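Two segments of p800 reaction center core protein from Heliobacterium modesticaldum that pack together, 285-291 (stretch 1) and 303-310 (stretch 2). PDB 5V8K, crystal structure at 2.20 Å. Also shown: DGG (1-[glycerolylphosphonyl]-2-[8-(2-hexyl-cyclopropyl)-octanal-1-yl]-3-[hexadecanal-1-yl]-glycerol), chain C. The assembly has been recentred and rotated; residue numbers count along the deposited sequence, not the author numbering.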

ATOM      1  N   PHE A 285     -26.218   9.882  17.709  1.00 51.49           N
ATOM      2  CA  PHE A 285     -27.289  10.340  18.590  1.00 50.64           C
ATOM      3  C   PHE A 285     -27.598  11.817  18.347  1.00 54.62           C
ATOM      4  O   PHE A 285     -28.769  12.207  18.203  1.00 53.30           O
ATOM      5  CB  PHE A 285     -26.906  10.067  20.052  1.00 50.37           C
ATOM      6  CG  PHE A 285     -27.631  10.947  21.059  1.00 54.92           C
ATOM      7  CD1 PHE A 285     -28.939  10.681  21.447  1.00 54.80           C
ATOM      8  CD2 PHE A 285     -26.974  12.022  21.637  1.00 54.17           C
ATOM      9  CE1 PHE A 285     -29.587  11.523  22.386  1.00 54.89           C
ATOM     10  CE2 PHE A 285     -27.599  12.840  22.565  1.00 55.90           C
ATOM     11  CZ  PHE A 285     -28.904  12.601  22.935  1.00 54.83           C
ATOM     12  N   MET A 286     -26.559  12.655  18.263  1.00 54.78           N
ATOM     13  CA  MET A 286     -26.799  14.074  18.011  1.00 57.16           C
ATOM     14  C   MET A 286     -27.501  14.283  16.685  1.00 57.81           C
ATOM     15  O   MET A 286     -28.399  15.122  16.572  1.00 57.83           O
ATOM     16  CB  MET A 286     -25.486  14.851  18.022  1.00 55.34           C
ATOM     17  CG  MET A 286     -24.838  14.884  19.365  1.00 57.98           C
ATOM     18  SD  MET A 286     -23.089  15.164  19.129  1.00 63.07           S
ATOM     19  CE  MET A 286     -22.784  16.204  20.491  1.00 63.86           C
ATOM     20  N   LEU A 287     -27.098  13.533  15.669  1.00 48.92           N
ATOM     21  CA  LEU A 287     -27.693  13.698  14.357  1.00 49.62           C
ATOM     22  C   LEU A 287     -29.165  13.325  14.378  1.00 54.59           C
ATOM     23  O   LEU A 287     -29.985  13.984  13.722  1.00 53.63           O
ATOM     24  CB  LEU A 287     -26.918  12.857  13.347  1.00 48.28           C
ATOM     25  CG  LEU A 287     -27.277  13.053  11.891  1.00 49.61           C
ATOM     26  CD1 LEU A 287     -26.970  14.516  11.458  1.00 49.73           C
ATOM     27  CD2 LEU A 287     -26.502  12.066  11.006  1.00 48.76           C
ATOM     28  N   ARG A 288     -29.535  12.294  15.154  1.00 54.96           N
ATOM     29  CA  ARG A 288     -30.953  11.962  15.296  1.00 55.70           C
ATOM     30  C   ARG A 288     -31.699  13.067  16.026  1.00 59.93           C
ATOM     31  O   ARG A 288     -32.852  13.368  15.691  1.00 59.22           O
ATOM     32  CB  ARG A 288     -31.129  10.622  16.007  1.00 54.19           C
ATOM     33  CG  ARG A 288     -30.696   9.451  15.129  1.00 53.00           C
ATOM     34  CD  ARG A 288     -31.099   8.102  15.701  1.00 55.29           C
ATOM     35  NE  ARG A 288     -30.352   7.741  16.918  1.00 57.10           N
ATOM     36  CZ  ARG A 288     -30.840   7.781  18.160  1.00 58.03           C
ATOM     37  NH1 ARG A 288     -32.086   8.155  18.386  1.00 61.39           N
ATOM     38  NH2 ARG A 288     -30.082   7.434  19.184  1.00 53.28           N
ATOM     39  N   VAL A 289     -31.053  13.702  17.010  1.00 61.72           N
ATOM     40  CA  VAL A 289     -31.655  14.870  17.640  1.00 62.71           C
ATOM     41  C   VAL A 289     -31.946  15.943  16.591  1.00 68.73           C
ATOM     42  O   VAL A 289     -33.031  16.539  16.563  1.00 66.20           O
ATOM     43  CB  VAL A 289     -30.744  15.423  18.745  1.00 60.64           C
ATOM     44  CG1 VAL A 289     -31.228  16.811  19.163  1.00 67.22           C
ATOM     45  CG2 VAL A 289     -30.760  14.548  19.915  1.00 59.17           C
ATOM     46  N   LEU A 290     -30.962  16.219  15.726  1.00 72.83           N
ATOM     47  CA  LEU A 290     -31.101  17.280  14.734  1.00 73.44           C
ATOM     48  C   LEU A 290     -32.093  16.923  13.638  1.00 78.69           C
ATOM     49  O   LEU A 290     -32.583  17.824  12.946  1.00 80.95           O
ATOM     50  CB  LEU A 290     -29.754  17.606  14.080  1.00 70.11           C
ATOM     51  CG  LEU A 290     -28.591  18.097  14.936  1.00 68.99           C
ATOM     52  CD1 LEU A 290     -27.329  18.086  14.089  1.00 68.89           C
ATOM     53  CD2 LEU A 290     -28.834  19.471  15.448  1.00 69.52           C
ATOM     54  N   ASN A 291     -32.387  15.644  13.448  1.00 87.24           N
ATOM     55  CA  ASN A 291     -33.313  15.212  12.414  1.00 90.84           C
ATOM     56  C   ASN A 291     -34.712  14.966  12.947  1.00 90.21           C
ATOM     57  O   ASN A 291     -35.628  14.747  12.153  1.00 93.97           O
ATOM     58  CB  ASN A 291     -32.800  13.940  11.735  1.00 92.45           C
ATOM     59  CG  ASN A 291     -31.684  14.220  10.756  1.00 95.58           C
ATOM     60  OD1 ASN A 291     -31.300  15.372  10.573  1.00 96.12           O
ATOM     61  ND2 ASN A 291     -31.146  13.165  10.127  1.00 96.46           N
ATOM     62  N   LYS A 303     -25.602  23.613  23.576  1.00 70.32           N
ATOM     63  CA  LYS A 303     -24.986  24.439  22.555  1.00 68.60           C
ATOM     64  C   LYS A 303     -24.740  23.703  21.238  1.00 65.32           C
ATOM     65  O   LYS A 303     -24.487  24.368  20.225  1.00 62.50           O
ATOM     66  CB  LYS A 303     -23.672  25.005  23.096  1.00 68.77           C
ATOM     67  N   PHE A 304     -24.816  22.364  21.196  1.00 64.76           N
ATOM     68  CA  PHE A 304     -24.413  21.693  19.960  1.00 69.14           C
ATOM     69  C   PHE A 304     -25.472  21.818  18.877  1.00 71.18           C
ATOM     70  O   PHE A 304     -25.146  21.741  17.689  1.00 67.72           O
ATOM     71  CB  PHE A 304     -24.101  20.209  20.191  1.00 68.59           C
ATOM     72  CG  PHE A 304     -25.318  19.350  20.429  1.00 71.26           C
ATOM     73  CD1 PHE A 304     -26.044  18.824  19.364  1.00 69.10           C
ATOM     74  CD2 PHE A 304     -25.731  19.060  21.723  1.00 77.12           C
ATOM     75  CE1 PHE A 304     -27.171  18.025  19.585  1.00 71.48           C
ATOM     76  CE2 PHE A 304     -26.863  18.263  21.958  1.00 79.14           C
ATOM     77  CZ  PHE A 304     -27.584  17.746  20.883  1.00 75.95           C
ATOM     78  N   ILE A 305     -26.737  21.985  19.248  1.00 70.22           N
ATOM     79  CA  ILE A 305     -27.735  22.252  18.222  1.00 76.06           C
ATOM     80  C   ILE A 305     -27.347  23.505  17.442  1.00 76.65           C
ATOM     81  O   ILE A 305     -27.440  23.538  16.209  1.00 78.66           O
ATOM     82  CB  ILE A 305     -29.141  22.377  18.832  1.00 80.27           C
ATOM     83  CG1 ILE A 305     -29.645  21.017  19.345  1.00 82.01           C
ATOM     84  CG2 ILE A 305     -30.116  22.915  17.790  1.00 80.21           C
ATOM     85  CD1 ILE A 305     -29.195  20.665  20.740  1.00 82.83           C
ATOM     86  N   LYS A 306     -26.863  24.537  18.135  1.00 69.60           N
ATOM     87  CA  LYS A 306     -26.441  25.745  17.435  1.00 73.19           C
ATOM     88  C   LYS A 306     -25.154  25.490  16.652  1.00 69.20           C
ATOM     89  O   LYS A 306     -25.064  25.816  15.462  1.00 67.34           O
ATOM     90  CB  LYS A 306     -26.270  26.907  18.421  1.00 74.84           C
ATOM     91  N   ARG A 307     -24.161  24.868  17.292  1.00 63.81           N
ATOM     92  CA  ARG A 307     -22.858  24.707  16.662  1.00 61.27           C
ATOM     93  C   ARG A 307     -22.952  23.878  15.391  1.00 60.21           C
ATOM     94  O   ARG A 307     -22.198  24.112  14.439  1.00 58.98           O
ATOM     95  CB  ARG A 307     -21.880  24.059  17.650  1.00 60.38           C
ATOM     96  CG  ARG A 307     -21.430  24.984  18.734  1.00 61.09           C
ATOM     97  CD  ARG A 307     -20.820  24.240  19.898  1.00 60.78           C
ATOM     98  NE  ARG A 307     -20.190  25.172  20.821  1.00 63.73           N
ATOM     99  CZ  ARG A 307     -19.712  24.846  22.013  1.00 66.73           C
ATOM    100  NH1 ARG A 307     -19.794  23.593  22.446  1.00 67.81           N
ATOM    101  NH2 ARG A 307     -19.159  25.780  22.776  1.00 68.63           N
ATOM    102  N   CYS A 308     -23.837  22.878  15.371  1.00 60.47           N
ATOM    103  CA  CYS A 308     -24.004  22.054  14.179  1.00 60.66           C
ATOM    104  C   CYS A 308     -24.615  22.818  13.007  1.00 62.55           C
ATOM    105  O   CYS A 308     -24.702  22.256  11.909  1.00 60.70           O
ATOM    106  CB  CYS A 308     -24.872  20.838  14.470  1.00 59.07           C
ATOM    107  SG  CYS A 308     -24.138  19.617  15.563  1.00 60.44           S
ATOM    108  N   TYR A 309     -25.051  24.066  13.209  1.00 61.38           N
ATOM    109  CA  TYR A 309     -25.495  24.917  12.116  1.00 62.12           C
ATOM    110  C   TYR A 309     -24.630  26.149  11.918  1.00 61.73           C
ATOM    111  O   TYR A 309     -24.891  26.916  10.987  1.00 67.07           O
ATOM    112  CB  TYR A 309     -26.954  25.370  12.337  1.00 64.49           C
ATOM    113  CG  TYR A 309     -27.950  24.253  12.134  1.00 65.19           C
ATOM    114  CD1 TYR A 309     -28.444  23.961  10.874  1.00 65.43           C
ATOM    115  CD2 TYR A 309     -28.394  23.483  13.206  1.00 65.78           C
ATOM    116  CE1 TYR A 309     -29.360  22.930  10.678  1.00 66.25           C
ATOM    117  CE2 TYR A 309     -29.307  22.456  13.025  1.00 69.10           C
ATOM    118  CZ  TYR A 309     -29.781  22.179  11.756  1.00 72.69           C
ATOM    119  OH  TYR A 309     -30.688  21.160  11.566  1.00 76.44           O
ATOM    120  N   ASP A 310     -23.628  26.388  12.754  1.00 62.69           N
ATOM    121  CA  ASP A 310     -22.911  27.656  12.728  1.00 64.44           C
ATOM    122  C   ASP A 310     -21.591  27.479  11.982  1.00 60.83           C
ATOM    123  O   ASP A 310     -20.650  26.893  12.514  1.00 59.48           O
ATOM    124  CB  ASP A 310     -22.714  28.154  14.154  1.00 63.47           C
ATOM    125  CG  ASP A 310     -21.790  29.344  14.239  1.00 64.05           C
ATOM    126  OD1 ASP A 310     -21.170  29.711  13.225  1.00 65.32           O
ATOM    127  OD2 ASP A 310     -21.671  29.909  15.342  1.00 65.56           O
TER
HETATM  128  C16 DGG C1031      -8.040   8.938  23.041  1.00 73.56           C
HETATM  129  C15 DGG C1031      -7.532   9.889  24.083  1.00 74.25           C
HETATM  130  C14 DGG C1031      -8.707  10.495  24.806  1.00 75.19           C
HETATM  131  C13 DGG C1031      -8.582  11.994  24.949  1.00 73.55           C
HETATM  132  C12 DGG C1031      -8.207  12.340  26.372  1.00 75.61           C
HETATM  133  C11 DGG C1031      -9.117  13.392  26.958  1.00 74.09           C
HETATM  134  C10 DGG C1031      -9.589  14.341  25.890  1.00 74.55           C
HETATM  135  C9  DGG C1031     -10.450  15.438  26.481  1.00 76.52           C
HETATM  136  C8  DGG C1031     -10.880  16.449  25.423  1.00 79.07           C
HETATM  137  C7  DGG C1031     -11.957  17.395  25.933  1.00 81.91           C
HETATM  138  C6  DGG C1031     -13.323  16.726  26.071  1.00 77.23           C
HETATM  139  C5  DGG C1031     -14.029  16.538  24.746  1.00 79.37           C
HETATM  140  C4  DGG C1031     -15.462  16.081  24.908  1.00 77.76           C
HETATM  141  C3  DGG C1031     -16.248  16.871  25.943  1.00 80.49           C
HETATM  142  C2  DGG C1031     -17.723  16.456  25.968  1.00 85.78           C
HETATM  143  C1  DGG C1031     -18.596  17.413  26.740  1.00 96.31           C
HETATM  144  O1  DGG C1031     -18.143  18.407  27.218  1.00 99.34           O
HETATM  145  O17 DGG C1031     -20.017  17.183  26.919  1.00 97.86           O
HETATM  146  C17 DGG C1031     -21.051  18.138  26.648  1.00100.94           C
HETATM  147  C19 DGG C1031     -22.300  17.473  26.032  1.00102.46           C
HETATM  148  O19 DGG C1031     -22.956  16.552  26.910  1.00100.74           O
HETATM  149  C21 DGG C1031     -23.046  16.866  28.321  1.00102.41           C
HETATM  150  O21 DGG C1031     -23.667  17.838  28.669  1.00106.74           O
HETATM  151  C22 DGG C1031     -22.404  15.985  29.378  1.00 99.53           C
HETATM  152  C23 DGG C1031     -22.129  16.684  30.727  1.00 97.80           C
HETATM  153  C24 DGG C1031     -20.800  16.349  31.384  1.00 94.95           C
HETATM  154  C25 DGG C1031     -19.685  16.296  30.351  1.00 95.41           C
HETATM  155  C26 DGG C1031     -18.333  16.058  31.008  1.00 96.21           C
HETATM  156  C27 DGG C1031     -17.205  15.873  29.999  1.00 96.06           C
HETATM  157  C28 DGG C1031     -15.896  15.482  30.678  1.00 95.42           C
HETATM  158  C29 DGG C1031     -14.727  15.475  29.703  1.00 92.37           C
HETATM  159  C30 DGG C1031     -13.372  15.345  30.381  1.00 90.19           C
HETATM  160  C31 DGG C1031     -12.285  15.782  29.429  1.00 90.89           C
HETATM  161  C18 DGG C1031     -23.290  18.548  25.583  1.00109.49           C
HETATM  162  P   DGG C1031     -22.883  21.054  24.788  1.00111.05           P
HETATM  163  OP1 DGG C1031     -23.748  21.458  25.912  1.00115.13           O
HETATM  164  OP2 DGG C1031     -22.553  19.501  24.840  1.00112.91           O
HETATM  165  OP3 DGG C1031     -23.303  21.277  23.391  1.00105.32           O
HETATM  166  OP4 DGG C1031     -21.427  21.591  25.111  1.00108.96           O
HETATM  167  C40 DGG C1031     -21.192  22.517  26.162  1.00106.35           C
HETATM  168  C41 DGG C1031     -20.018  23.427  25.791  1.00104.17           C
HETATM  169  O42 DGG C1031     -18.850  22.643  25.653  1.00102.23           O
HETATM  170  C43 DGG C1031     -19.761  24.462  26.866  1.00103.36           C
HETATM  171  O44 DGG C1031     -18.552  25.161  26.574  1.00 98.19           O

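The two helices cross steeply, at 76°, with axes 10.8 Å apart at closest approach, so side chains rather than backbones fill the space between them. No hydrogen bond spans the contact; it is held by apolar packing.

L290 is the first-stretch residue most covered by the second. Its CA lies 6.9 Å from the CA of I305, and its forked end reaches into a hollow lined by I305, C308 and Y309. L290 CD1 rests 3.7 Å from C308 CB, while L290 CD2 lies 4.1 Å from I305 CA, 4.3 Å from I305 CG1 and 3.9 Å from Y309 CE2. A leucine suits this place because its forked apolar end touches all three walls: CD2 reaches I305, Y309 and C308, and CD1 packs on C308. The small side chain of C308 lines the hollow without filling it. A type I turn runs from R307 to D310, and Y309, although its CA-to-CB bond points sideways, brings its ring back to the leucine.

The second stretch answers with F304, whose chi1 near +73° (p) lays a flat ring against the first helix. M286 and V289 meet this ring differently. M286 CG sits over one face, 4.2 Å from the centroid of the F304 ring and 21° off its normal, a CH-pi contact, and M286 CB comes within 3.9 Å of F304 CE1. The slender, unbranched methionine chain can lie across an aromatic face, with M286 SD 5.0 Å from the F304 ring centroid. V289 CG1 instead meets the ring edge, 4.1 Å from F304 CZ, and also touches I305 CG1 at 4.5 Å; its compact, branched side chain thus bridges two neighbours.

The lipid DGG adjoins the same phenylalanine: DGG OP3 lies near the plane of the F304 ring and 2.9 Å from F304 N, bringing a phosphate oxygen close to the backbone beside this apolar packing.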